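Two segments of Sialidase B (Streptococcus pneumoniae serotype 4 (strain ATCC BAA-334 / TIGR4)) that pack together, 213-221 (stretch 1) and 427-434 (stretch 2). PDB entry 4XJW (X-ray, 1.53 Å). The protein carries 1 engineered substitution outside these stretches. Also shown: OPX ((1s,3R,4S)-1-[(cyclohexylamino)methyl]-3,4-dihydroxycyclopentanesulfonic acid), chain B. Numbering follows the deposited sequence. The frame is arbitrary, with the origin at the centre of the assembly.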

# COMPACT_ATOMS: atom_id res chain seq x y z
N THR A 213 -8.48 -16.19 -3.03
CA THR A 213 -8.34 -17.32 -3.94
C THR A 213 -9.74 -17.76 -4.37
O THR A 213 -10.55 -18.18 -3.55
CB THR A 213 -7.61 -18.47 -3.26
OG1 THR A 213 -6.32 -18.01 -2.84
CG2 THR A 213 -7.44 -19.66 -4.22
N LEU A 214 -9.99 -17.65 -5.68
CA LEU A 214 -11.28 -18.00 -6.26
C LEU A 214 -11.40 -19.50 -6.47
O LEU A 214 -10.40 -20.23 -6.48
CB LEU A 214 -11.50 -17.25 -7.59
CG LEU A 214 -11.37 -15.72 -7.48
CD1 LEU A 214 -11.54 -15.10 -8.87
CD2 LEU A 214 -12.40 -15.17 -6.51
N SER A 215 -12.64 -19.96 -6.62
CA SER A 215 -12.91 -21.39 -6.78
C SER A 215 -12.26 -21.99 -8.04
O SER A 215 -11.91 -23.18 -8.08
CB SER A 215 -14.41 -21.66 -6.77
OG SER A 215 -15.06 -21.13 -7.91
N SER A 216 -12.08 -21.16 -9.07
CA SER A 216 -11.44 -21.63 -10.29
C SER A 216 -9.94 -21.83 -10.10
O SER A 216 -9.27 -22.40 -10.97
CB SER A 216 -11.67 -20.64 -11.42
OG SER A 216 -10.94 -19.44 -11.13
N GLY A 217 -9.39 -21.31 -9.01
CA GLY A 217 -7.95 -21.33 -8.78
C GLY A 217 -7.28 -20.01 -9.12
O GLY A 217 -6.10 -19.79 -8.80
N ARG A 218 -8.02 -19.14 -9.80
CA ARG A 218 -7.54 -17.78 -10.04
C ARG A 218 -7.39 -17.06 -8.70
O ARG A 218 -8.24 -17.16 -7.83
CB ARG A 218 -8.50 -17.02 -10.96
CG ARG A 218 -8.15 -15.54 -11.12
CD ARG A 218 -9.02 -14.89 -12.20
NE ARG A 218 -8.65 -15.34 -13.54
CZ ARG A 218 -9.23 -14.93 -14.66
NH1 ARG A 218 -10.22 -14.05 -14.61
NH2 ARG A 218 -8.83 -15.40 -15.83
N VAL A 219 -6.28 -16.36 -8.54
CA VAL A 219 -6.04 -15.56 -7.33
C VAL A 219 -6.23 -14.10 -7.72
O VAL A 219 -5.63 -13.63 -8.69
CB VAL A 219 -4.62 -15.80 -6.78
CG1 VAL A 219 -4.40 -14.95 -5.52
CG2 VAL A 219 -4.42 -17.27 -6.46
N LEU A 220 -7.08 -13.39 -6.97
CA LEU A 220 -7.44 -12.01 -7.27
C LEU A 220 -6.84 -11.09 -6.21
O LEU A 220 -6.76 -11.45 -5.03
CB LEU A 220 -8.96 -11.85 -7.29
CG LEU A 220 -9.57 -10.50 -7.69
CD1 LEU A 220 -9.17 -10.17 -9.11
CD2 LEU A 220 -11.10 -10.52 -7.53
N SER A 221 -6.38 -9.92 -6.64
CA SER A 221 -5.87 -8.91 -5.71
C SER A 221 -6.52 -7.58 -6.01
O SER A 221 -6.68 -7.20 -7.16
CB SER A 221 -4.35 -8.78 -5.84
OG SER A 221 -3.83 -7.69 -5.07
CAF OPX B . -6.89 -24.22 -1.40
CAG OPX B . -8.31 -24.72 -1.42
CAH OPX B . -6.85 -22.77 -1.77
CAI OPX B . -9.19 -23.90 -0.53
CAJ OPX B . -7.73 -21.93 -0.90
CAK OPX B . -10.26 -20.36 -0.41
CAL OPX B . -10.02 -18.98 1.73
CAM OPX B . -11.13 -17.99 -0.15
CAO OPX B . -10.01 -17.49 1.83
CAP OPX B . -10.13 -17.02 0.45
CAQ OPX B . -9.15 -22.45 -0.90
CAR OPX B . -10.90 -19.32 0.56
NAN OPX B . -9.98 -21.72 0.07
OAA OPX B . -12.17 -21.26 1.84
OAB OPX B . -13.00 -18.99 2.15
OAC OPX B . -8.86 -17.03 2.45
OAD OPX B . -8.95 -17.12 -0.25
OAE OPX B . -13.38 -20.12 0.06
SAS OPX B . -12.45 -19.96 1.19
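Stretch 2 427-434: QNRGESWE

Stretch 2 has no regular helix or strand and folds over stretch 1 as a type I' turn from Asn428 to Glu431, with Arg429 level with Arg218 (CA to CA 7.8 Å) and Gly430 with Leu220 (CA to CA 7.1 Å), both chains there advancing the same way. Arg218 anchors the contact. Its chain is extended through chi1 and chi2 (t, t) and bends at chi3 (m), which brings the guanidinium edge-on to the turn: Arg218 NH1 donates to Arg429 O at 3.1 Å and forms a salt bridge with Glu431 OE2 at 2.9 Å, while Arg218 NH2 reaches the same Glu431 OE2 at 3.2 Å. Glu431 leaves its backbone sideways, but with chi1 m and chi2 t its carboxylate comes within reach. Asn428 points away; its p rotamer lets OD1 accept from Ser432 N at 2.9 Å, tying the turn to the residue that follows it.

Arg429, m at chi1 and then t, t, runs along the Leu214–Gly217 turn, its CB 3.8 Å from Leu214 CD1 and its CD 3.5 Å from Ser216 OG. One water links Arg429 NE (2.8 Å) to Ser216 N (3.0 Å). Leu220 (t, p) places CD1 4.3 Å from Gly430 CA, where an ideal CB would clash with that methyl, and CD2 3.9 Å from Trp433 CZ2, at the edge of the indole.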

# COMPACT_ATOMS: atom_id res chain seq x y z
N GLN A 427 -18.63 -10.70 -13.23
CA GLN A 427 -19.17 -11.96 -13.70
C GLN A 427 -18.10 -12.77 -14.42
O GLN A 427 -18.36 -13.88 -14.90
CB GLN A 427 -20.36 -11.70 -14.63
CG GLN A 427 -21.62 -11.26 -13.89
CD GLN A 427 -22.33 -10.11 -14.57
OE1 GLN A 427 -21.99 -9.73 -15.69
NE2 GLN A 427 -23.32 -9.54 -13.89
N ASN A 428 -16.88 -12.22 -14.51
CA ASN A 428 -15.80 -12.90 -15.22
C ASN A 428 -14.51 -12.97 -14.39
O ASN A 428 -13.40 -12.85 -14.92
CB ASN A 428 -15.55 -12.23 -16.58
CG ASN A 428 -15.41 -10.73 -16.47
OD1 ASN A 428 -15.05 -10.22 -15.41
ND2 ASN A 428 -15.71 -10.02 -17.55
N ARG A 429 -14.70 -13.14 -13.08
CA ARG A 429 -13.60 -13.34 -12.14
C ARG A 429 -12.53 -12.25 -12.23
O ARG A 429 -11.33 -12.53 -12.20
CB ARG A 429 -12.97 -14.73 -12.33
CG ARG A 429 -13.98 -15.86 -12.22
CD ARG A 429 -13.30 -17.21 -12.38
NE ARG A 429 -14.25 -18.31 -12.22
CZ ARG A 429 -14.92 -18.87 -13.22
NH1 ARG A 429 -14.73 -18.44 -14.47
NH2 ARG A 429 -15.76 -19.86 -12.99
N GLY A 430 -12.97 -11.00 -12.34
CA GLY A 430 -12.06 -9.87 -12.28
C GLY A 430 -11.54 -9.38 -13.61
O GLY A 430 -10.63 -8.55 -13.65
N GLU A 431 -12.09 -9.86 -14.72
CA GLU A 431 -11.69 -9.33 -16.03
C GLU A 431 -12.37 -8.00 -16.35
O GLU A 431 -11.85 -7.21 -17.13
CB GLU A 431 -11.94 -10.37 -17.14
CG GLU A 431 -11.05 -11.60 -17.01
CD GLU A 431 -11.63 -12.83 -17.68
OE1 GLU A 431 -12.40 -12.66 -18.65
OE2 GLU A 431 -11.34 -13.96 -17.23
N SER A 432 -13.53 -7.78 -15.74
CA SER A 432 -14.18 -6.47 -15.73
C SER A 432 -15.11 -6.37 -14.51
O SER A 432 -15.51 -7.38 -13.95
CB SER A 432 -14.98 -6.23 -17.02
OG SER A 432 -16.09 -7.10 -17.10
N TRP A 433 -15.45 -5.13 -14.14
CA TRP A 433 -16.29 -4.85 -12.99
C TRP A 433 -17.48 -3.99 -13.40
O TRP A 433 -17.36 -3.11 -14.25
CB TRP A 433 -15.49 -4.12 -11.90
CG TRP A 433 -14.37 -4.94 -11.35
CD1 TRP A 433 -13.06 -4.94 -11.77
CD2 TRP A 433 -14.45 -5.93 -10.31
NE1 TRP A 433 -12.32 -5.83 -11.03
CE2 TRP A 433 -13.15 -6.45 -10.13
CE3 TRP A 433 -15.49 -6.39 -9.49
CZ2 TRP A 433 -12.87 -7.46 -9.18
CZ3 TRP A 433 -15.21 -7.38 -8.54
CH2 TRP A 433 -13.91 -7.89 -8.39
N GLU A 434 -18.63 -4.26 -12.77
CA GLU A 434 -19.85 -3.50 -12.98
C GLU A 434 -19.76 -2.10 -12.39
O GLU A 434 -18.85 -1.81 -11.59
CB GLU A 434 -21.03 -4.20 -12.30
CG GLU A 434 -21.41 -5.54 -12.95
CD GLU A 434 -21.74 -5.37 -14.42
OE1 GLU A 434 -22.48 -4.42 -14.75
OE2 GLU A 434 -21.27 -6.18 -15.24
O HOH W 1 -14.13 -18.97 -9.55
O HOH W 2 -15.26 -21.99 -10.69